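Local coordinates for designed helical repeat protein (Synthetic construct, PDB 5CWG) that is a de novo designed helical repeat protein of stacked helix-loop-helix units, with no known natural biological function, at residues A[8-13]-A[34-39]; A[62-67]-A[80-85]. All coordinates share one frame. Where two conformers were deposited one is given. Residue numbers count along the deposited sequence, not the author numbering.

Interaction 1: A[8-13]-A[34-39]; sequences LRERLV and AREAFE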
ATOM      1  N   LEU A   8      -4.183  -9.190  16.217  1.00 16.73           N
ATOM      2  CA  LEU A   8      -4.285  -8.307  15.070  1.00 16.74           C
ATOM      3  C   LEU A   8      -5.130  -8.944  13.971  1.00 15.88           C
ATOM      4  O   LEU A   8      -5.970  -8.289  13.347  1.00 15.37           O
ATOM      5  CB  LEU A   8      -2.899  -7.981  14.554  1.00 18.04           C
ATOM      6  CG  LEU A   8      -2.813  -7.040  13.371  1.00 18.76           C
ATOM      7  CD1 LEU A   8      -3.443  -5.698  13.709  1.00 21.15           C
ATOM      8  CD2 LEU A   8      -1.394  -6.847  12.913  1.00 18.40           C
ATOM      9  N   ARG A   9      -4.904 -10.222  13.693  1.00 15.04           N
ATOM     10  CA  ARG A   9      -5.697 -10.916  12.698  1.00 14.83           C
ATOM     11  C   ARG A   9      -7.168 -10.875  13.098  1.00 14.25           C
ATOM     12  O   ARG A   9      -8.042 -10.648  12.253  1.00 15.04           O
ATOM     13  CB  ARG A   9      -5.232 -12.355  12.526  1.00 15.82           C
ATOM     14  CG  ARG A   9      -6.075 -13.067  11.499  1.00 18.32           C
ATOM     15  CD  ARG A   9      -5.622 -14.428  11.209  1.00 23.62           C
ATOM     16  NE  ARG A   9      -5.783 -15.245  12.388  1.00 26.70           N
ATOM     17  CZ  ARG A   9      -5.545 -16.547  12.409  1.00 31.07           C
ATOM     18  NH1 ARG A   9      -5.142 -17.162  11.298  1.00 34.36           N
ATOM     19  NH2 ARG A   9      -5.704 -17.232  13.536  1.00 34.27           N
ATOM     20  N   GLU A  10      -7.465 -11.156  14.359  1.00 15.47           N
ATOM     21  CA  GLU A  10      -8.860 -11.145  14.803  1.00 16.05           C
ATOM     22  C   GLU A  10      -9.488  -9.769  14.631  1.00 15.34           C
ATOM     23  O   GLU A  10     -10.648  -9.694  14.237  1.00 15.01           O
ATOM     24  CB  GLU A  10      -9.005 -11.649  16.237  1.00 18.27           C
ATOM     25  CG  GLU A  10      -8.787 -13.153  16.390  1.00 25.38           C
ATOM     26  CD  GLU A  10      -9.598 -13.969  15.378  1.00 31.96           C
ATOM     27  OE1 GLU A  10      -9.034 -14.867  14.713  1.00 35.90           O
ATOM     28  OE2 GLU A  10     -10.811 -13.680  15.233  1.00 33.52           O
ATOM     29  N   ARG A  11      -8.716  -8.698  14.865  1.00 14.70           N
ATOM     30  CA  ARG A  11      -9.220  -7.340  14.669  1.00 15.33           C
ATOM     31  C   ARG A  11      -9.555  -7.122  13.208  1.00 13.59           C
ATOM     32  O   ARG A  11     -10.610  -6.551  12.877  1.00 14.51           O
ATOM     33  CB  ARG A  11      -8.194  -6.296  15.133  1.00 16.98           C
ATOM     34  CG  ARG A  11      -8.093  -6.180  16.646  1.00 19.84           C
ATOM     35  CD  ARG A  11      -7.353  -4.910  17.110  1.00 22.49           C
ATOM     36  NE  ARG A  11      -5.922  -4.906  16.828  1.00 24.45           N
ATOM     37  CZ  ARG A  11      -4.996  -5.438  17.621  1.00 24.92           C
ATOM     38  NH1 ARG A  11      -5.353  -6.055  18.738  1.00 25.49           N
ATOM     39  NH2 ARG A  11      -3.704  -5.372  17.289  1.00 25.49           N
ATOM     40  N   LEU A  12      -8.687  -7.576  12.311  1.00 13.81           N
ATOM     41  CA  LEU A  12      -8.964  -7.434  10.880  1.00 13.51           C
ATOM     42  C   LEU A  12     -10.205  -8.217  10.465  1.00 12.70           C
ATOM     43  O   LEU A  12     -11.050  -7.711   9.726  1.00 13.60           O
ATOM     44  CB  LEU A  12      -7.762  -7.871  10.068  1.00 14.51           C
ATOM     45  CG  LEU A  12      -7.995  -7.724   8.548  1.00 14.44           C
ATOM     46  CD1 LEU A  12      -8.132  -6.244   8.141  1.00 15.46           C
ATOM     47  CD2 LEU A  12      -6.876  -8.399   7.777  1.00 15.38           C
ATOM     48  N   VAL A  13     -10.325  -9.454  10.923  1.00 12.64           N
ATOM     49  CA  VAL A  13     -11.469 -10.271  10.575  1.00 12.94           C
ATOM     50  C   VAL A  13     -12.763  -9.548  10.974  1.00 13.10           C
ATOM     51  O   VAL A  13     -13.730  -9.480  10.201  1.00 13.42           O
ATOM     52  CB  VAL A  13     -11.405 -11.652  11.219  1.00 13.82           C
ATOM     53  CG1 VAL A  13     -12.715 -12.397  11.034  1.00 16.41           C
ATOM     54  CG2 VAL A  13     -10.291 -12.456  10.591  1.00 15.91           C
ATOM     55  N   ALA A  34     -10.433 -11.954   4.822  1.00 12.18           N
ATOM     56  CA  ALA A  34      -9.646 -11.284   5.865  1.00 11.20           C
ATOM     57  C   ALA A  34      -8.499 -12.174   6.354  1.00 11.83           C
ATOM     58  O   ALA A  34      -7.381 -11.705   6.547  1.00 11.82           O
ATOM     59  CB  ALA A  34     -10.534 -10.877   7.017  1.00 12.62           C
ATOM     60  N   ARG A  35      -8.820 -13.437   6.607  1.00 11.77           N
ATOM     61  CA  ARG A  35      -7.800 -14.381   7.055  1.00 12.20           C
ATOM     62  C   ARG A  35      -6.699 -14.564   6.030  1.00 11.89           C
ATOM     63  O   ARG A  35      -5.527 -14.546   6.375  1.00 12.57           O
ATOM     64  CB  ARG A  35      -8.453 -15.705   7.415  1.00 14.18           C
ATOM     65  CG  ARG A  35      -9.304 -15.641   8.651  1.00 14.96           C
ATOM     66  CD  ARG A  35     -10.168 -16.869   8.884  1.00 16.81           C
ATOM     67  NE  ARG A  35     -10.813 -16.822  10.195  1.00 19.21           N
ATOM     68  CZ  ARG A  35     -11.786 -17.623  10.600  1.00 19.69           C
ATOM     69  NH1 ARG A  35     -12.304 -18.528   9.779  1.00 21.19           N
ATOM     70  NH2 ARG A  35     -12.271 -17.476  11.821  1.00 22.38           N
ATOM     71  N   GLU A  36      -7.084 -14.722   4.776  1.00 11.69           N
ATOM     72  CA  GLU A  36      -6.093 -14.909   3.734  1.00 12.13           C
ATOM     73  C   GLU A  36      -5.302 -13.628   3.479  1.00 10.92           C
ATOM     74  O   GLU A  36      -4.079 -13.673   3.241  1.00 12.04           O
ATOM     75  CB  GLU A  36      -6.760 -15.444   2.466  1.00 12.18           C
ATOM     76  CG  GLU A  36      -7.241 -16.874   2.672  1.00 12.51           C
ATOM     77  CD  GLU A  36      -7.813 -17.529   1.428  1.00 13.90           C
ATOM     78  OE1 GLU A  36      -8.223 -16.817   0.491  1.00 14.63           O
ATOM     79  OE2 GLU A  36      -7.870 -18.765   1.410  1.00 14.47           O
ATOM     80  N   ALA A  37      -5.958 -12.471   3.596  1.00 11.04           N
ATOM     81  CA  ALA A  37      -5.276 -11.202   3.444  1.00 10.82           C
ATOM     82  C   ALA A  37      -4.226 -11.038   4.550  1.00 10.86           C
ATOM     83  O   ALA A  37      -3.102 -10.602   4.298  1.00 11.36           O
ATOM     84  CB  ALA A  37      -6.263 -10.051   3.493  1.00 12.06           C
ATOM     85  N   PHE A  38      -4.611 -11.390   5.773  1.00 11.58           N
ATOM     86  CA  PHE A  38      -3.683 -11.295   6.892  1.00 11.28           C
ATOM     87  C   PHE A  38      -2.450 -12.160   6.657  1.00 11.96           C
ATOM     88  O   PHE A  38      -1.312 -11.721   6.849  1.00 12.50           O
ATOM     89  CB  PHE A  38      -4.357 -11.665   8.211  1.00 12.29           C
ATOM     90  CG  PHE A  38      -3.424 -11.526   9.367  1.00 13.27           C
ATOM     91  CD1 PHE A  38      -2.629 -12.585   9.790  1.00 15.53           C
ATOM     92  CD2 PHE A  38      -3.292 -10.317  10.010  1.00 15.63           C
ATOM     93  CE1 PHE A  38      -1.712 -12.426  10.812  1.00 17.62           C
ATOM     94  CE2 PHE A  38      -2.405 -10.171  11.028  1.00 18.67           C
ATOM     95  CZ  PHE A  38      -1.613 -11.221  11.428  1.00 18.73           C
ATOM     96  N   GLU A  39      -2.663 -13.400   6.253  0.57 11.76           N
ATOM     97  CA  GLU A  39      -1.535 -14.291   6.060  0.57 12.08           C
ATOM     98  C   GLU A  39      -0.646 -13.807   4.934  0.57 11.06           C
ATOM     99  O   GLU A  39       0.584 -13.899   5.032  0.57 11.39           O
ATOM    100  CB  GLU A  39      -2.008 -15.710   5.819  0.57 14.52           C
ATOM    101  CG  GLU A  39      -2.695 -16.274   7.015  0.57 19.19           C
ATOM    102  CD  GLU A  39      -1.855 -16.201   8.297  0.57 23.57           C
ATOM    103  OE1 GLU A  39      -0.602 -16.283   8.234  0.57 28.24           O
ATOM    104  OE2 GLU A  39      -2.446 -16.079   9.378  0.57 23.13           O
TER
HETATM  105  O   HOH W   1      -9.239 -15.874  12.293  1.00 30.95           O
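Helices 3-23 and 27-47 form the first helical hairpin of this designed repeat protein, and their segments 8-13 and 34-39 pack with short axes 9.1 Å apart at closest and 139° between their directions, so the pair is splayed antiparallel. Ala34 marks the tight spot. Its CB lies 3.7 Å from Val13 CA, the CA atoms of Ala34 and Val13 are 5.2 Å apart, and Leu12 CD2 rests 3.6 Å from Ala34 O. Arg35 lies at the exposed side, its CG 3.9 Å from Val13 CG2, while one water joins its NE (2.8 Å) to Glu10 OE1 (2.6 Å). Phe38 then fills the wider gap toward Arg9, whose aliphatic base makes a CH-pi contact, Arg9 CB standing 3.6 Å from the Phe38 ring centroid and 5° off its normal; Leu8 CG sits at the ring edge, 3.9 Å from Phe38 CE2. Glu39 pairs with Arg42 through OE1 and forms a long salt bridge from OE2 to Arg9 NH1 at 3.5 Å.

Interaction 2: A[62-67]-A[80-85]; sequences LIKEVV and AARAAA. With EDO (1,2-ethanediol), chain B.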
ATOM      1  N   LEU A  62      -4.008  -0.395   6.366  1.00 11.95           N
ATOM      2  CA  LEU A  62      -4.242  -0.199   4.933  1.00 11.70           C
ATOM      3  C   LEU A  62      -5.463  -0.994   4.488  1.00 10.76           C
ATOM      4  O   LEU A  62      -6.357  -0.482   3.805  1.00 11.33           O
ATOM      5  CB  LEU A  62      -2.997  -0.625   4.131  1.00 12.22           C
ATOM      6  CG  LEU A  62      -3.176  -0.705   2.632  1.00 12.89           C
ATOM      7  CD1 LEU A  62      -3.444   0.668   2.033  1.00 15.14           C
ATOM      8  CD2 LEU A  62      -1.971  -1.347   1.982  1.00 13.59           C
ATOM      9  N   ILE A  63      -5.499  -2.264   4.852  1.00 10.10           N
ATOM     10  CA  ILE A  63      -6.610  -3.110   4.469  1.00 10.55           C
ATOM     11  C   ILE A  63      -7.920  -2.556   5.054  1.00 10.26           C
ATOM     12  O   ILE A  63      -8.932  -2.443   4.365  1.00 10.80           O
ATOM     13  CB  ILE A  63      -6.398  -4.575   4.886  1.00 10.73           C
ATOM     14  CG1 ILE A  63      -5.136  -5.159   4.230  1.00 11.20           C
ATOM     15  CG2 ILE A  63      -7.622  -5.399   4.541  1.00 11.62           C
ATOM     16  CD1 ILE A  63      -4.652  -6.446   4.864  1.00 12.58           C
ATOM     17  N   LYS A  64      -7.896  -2.194   6.329  0.55 11.00           N
ATOM     18  CA  LYS A  64      -9.061  -1.620   7.009  0.55 12.20           C
ATOM     19  C   LYS A  64      -9.582  -0.396   6.275  0.55 12.40           C
ATOM     20  O   LYS A  64     -10.782  -0.268   6.039  0.55 12.91           O
ATOM     21  CB  LYS A  64      -8.693  -1.232   8.451  0.55 13.03           C
ATOM     22  CG  LYS A  64      -9.721  -0.391   9.203  0.55 13.78           C
ATOM     23  CD  LYS A  64      -9.200  -0.027  10.582  0.55 17.00           C
ATOM     24  CE  LYS A  64     -10.120   0.932  11.321  0.55 18.74           C
ATOM     25  NZ  LYS A  64     -10.238   2.258  10.639  0.55 18.43           N
ATOM     26  N   GLU A  65      -8.697   0.527   5.933  1.00 12.24           N
ATOM     27  CA  GLU A  65      -9.130   1.774   5.324  1.00 13.42           C
ATOM     28  C   GLU A  65      -9.672   1.552   3.919  1.00 12.36           C
ATOM     29  O   GLU A  65     -10.675   2.135   3.536  1.00 13.10           O
ATOM     30  CB  GLU A  65      -7.996   2.784   5.396  1.00 16.95           C
ATOM     31  CG  GLU A  65      -7.724   3.160   6.886  1.00 22.10           C
ATOM     32  CD  GLU A  65      -6.664   4.234   7.110  1.00 28.96           C
ATOM     33  OE1 GLU A  65      -6.294   4.477   8.284  1.00 32.33           O
ATOM     34  OE2 GLU A  65      -6.251   4.888   6.140  1.00 32.73           O
ATOM     35  N   VAL A  66      -9.041   0.660   3.161  1.00 11.66           N
ATOM     36  CA  VAL A  66      -9.529   0.349   1.824  1.00 11.79           C
ATOM     37  C   VAL A  66     -10.896  -0.318   1.898  1.00 10.49           C
ATOM     38  O   VAL A  66     -11.790  -0.017   1.107  1.00 12.01           O
ATOM     39  CB  VAL A  66      -8.500  -0.497   1.040  1.00 11.84           C
ATOM     40  CG1 VAL A  66      -9.089  -0.974  -0.278  1.00 12.54           C
ATOM     41  CG2 VAL A  66      -7.253   0.327   0.796  1.00 12.91           C
ATOM     42  N   VAL A  67     -11.084  -1.209   2.860  1.00 10.74           N
ATOM     43  CA  VAL A  67     -12.365  -1.883   3.080  1.00 10.97           C
ATOM     44  C   VAL A  67     -13.456  -0.897   3.533  1.00 11.29           C
ATOM     45  O   VAL A  67     -14.583  -0.951   3.045  1.00 11.57           O
ATOM     46  CB  VAL A  67     -12.203  -3.053   4.090  1.00 11.53           C
ATOM     47  CG1 VAL A  67     -13.517  -3.458   4.717  1.00 12.99           C
ATOM     48  CG2 VAL A  67     -11.508  -4.197   3.424  1.00 11.85           C
ATOM     49  N   ALA A  80     -11.888  -5.924  -2.225  1.00 11.88           N
ATOM     50  CA  ALA A  80     -11.138  -4.770  -1.754  1.00 12.02           C
ATOM     51  C   ALA A  80     -10.058  -5.176  -0.743  1.00 11.93           C
ATOM     52  O   ALA A  80      -8.912  -4.724  -0.826  1.00 12.34           O
ATOM     53  CB  ALA A  80     -12.094  -3.720  -1.129  1.00 12.14           C
ATOM     54  N   ALA A  81     -10.421  -6.041   0.193  1.00 10.96           N
ATOM     55  CA  ALA A  81      -9.464  -6.514   1.189  1.00 10.26           C
ATOM     56  C   ALA A  81      -8.309  -7.233   0.522  1.00 10.16           C
ATOM     57  O   ALA A  81      -7.135  -7.046   0.883  1.00 10.95           O
ATOM     58  CB  ALA A  81     -10.148  -7.413   2.163  1.00 11.56           C
ATOM     59  N   ARG A  82      -8.607  -8.112  -0.423  1.00 10.41           N
ATOM     60  CA  ARG A  82      -7.583  -8.875  -1.105  1.00 10.97           C
ATOM     61  C   ARG A  82      -6.667  -7.958  -1.888  1.00 10.86           C
ATOM     62  O   ARG A  82      -5.446  -8.142  -1.891  1.00 11.29           O
ATOM     63  CB  ARG A  82      -8.206  -9.962  -1.986  1.00 11.73           C
ATOM     64  CG  ARG A  82      -8.918 -11.035  -1.218  1.00 12.99           C
ATOM     65  CD  ARG A  82      -9.515 -12.098  -2.163  1.00 14.28           C
ATOM     66  NE  ARG A  82     -10.218 -13.163  -1.442  1.00 14.97           N
ATOM     67  CZ  ARG A  82      -9.621 -14.181  -0.809  1.00 14.13           C
ATOM     68  NH1 ARG A  82      -8.301 -14.289  -0.823  1.00 14.01           N
ATOM     69  NH2 ARG A  82     -10.356 -15.074  -0.155  1.00 14.64           N
ATOM     70  N   ALA A  83      -7.237  -6.974  -2.588  1.00 10.75           N
ATOM     71  CA  ALA A  83      -6.430  -6.069  -3.379  1.00 10.96           C
ATOM     72  C   ALA A  83      -5.474  -5.244  -2.509  1.00 11.22           C
ATOM     73  O   ALA A  83      -4.318  -4.960  -2.903  1.00 11.30           O
ATOM     74  CB  ALA A  83      -7.320  -5.157  -4.231  1.00 12.87           C
ATOM     75  N   ALA A  84      -5.969  -4.764  -1.373  1.00 11.22           N
ATOM     76  CA  ALA A  84      -5.112  -4.024  -0.448  1.00 11.59           C
ATOM     77  C   ALA A  84      -3.939  -4.884   0.036  1.00 11.09           C
ATOM     78  O   ALA A  84      -2.809  -4.415   0.127  1.00 11.33           O
ATOM     79  CB  ALA A  84      -5.928  -3.496   0.712  1.00 11.88           C
ATOM     80  N   ALA A  85      -4.234  -6.129   0.381  1.00 10.41           N
ATOM     81  CA  ALA A  85      -3.194  -7.058   0.852  1.00 10.12           C
ATOM     82  C   ALA A  85      -2.153  -7.308  -0.232  1.00 10.17           C
ATOM     83  O   ALA A  85      -0.968  -7.310   0.053  1.00 10.65           O
ATOM     84  CB  ALA A  85      -3.837  -8.342   1.313  1.00 11.79           C
TER
HETATM   85  C1  EDO B 301      -5.114 -12.278  -1.298  1.00 16.45           C
HETATM   86  O1  EDO B 301      -6.182 -12.844  -2.056  1.00 16.10           O
HETATM   87  C2  EDO B 301      -4.978 -13.023   0.002  1.00 18.15           C
HETATM   88  O2  EDO B 301      -4.664 -14.404  -0.222  1.00 21.14           O
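Branched aliphatic residues of 62-67, on helix 53-73, meet a surface of small alanine bumps on 80-85, on helix 77-98, consistent with the short axes of this repeat hairpin coming to 8.5 Å, at 142° between directions. Ala84 has the largest covered area of these residues, 70 Å²: its CB enters the hollow between Leu62, Ile63 and Val66, lying 3.8 Å from Ile63 CA, 4.0 Å from Val66 CB and 4.4 Å from Leu62 CG. In return, Ile63 spreads over the turn formed by Ala81, Ala84 and Ala85, with CG2 4.0 Å from Ala81 CB and CD1 4.1 Å from Ala85 CB. One turn on, Val67 CG2 abuts Ala81 CB at 3.7 Å, while Val66 CG1 lies 3.8 Å from Ala80 O. No hydrogen bond crosses the interface, so its fit is one of apolar shape. The CA-to-CB bond of Arg82 points away; its NH2 salt-bridges Glu36, and its NH1 donates to O1 of an ethanediol (2.8 Å), probably a crystallisation additive. Flanking helices enclose the pair: Leu12 of helix 3-23 and Val41 of helix 27-47 touch Ile63, Val117 of helix 103-123 meets Val66, and Ile127 of helix 127-148 packs on Ala80.

How the interactions relate
Both interactions join the two helices of one hairpin, in consecutive units of the repeat, and their similar angles (139° and 142°) reflect that shared architecture. Position separates their chemistry. Interaction 1 belongs to the N-terminal unit, its centre about 16 Å from the chain centre, and combines a buried apolar strip with charged and water-bridged groups at its more exposed side; interaction 2, its centre at about 9 Å, has eight touching residues, all buried. The aromatic ring accompanies a wider axis spacing and 443 Å² of buried surface, against 316 Å² for the alanine-rich pair. Their centres are about 11 Å apart, and they touch directly: Leu12 CD1 meets Ile63 CG2 at 3.7 Å, and Glu36 OE1 salt-bridges Arg82 NH2 at 2.8 Å.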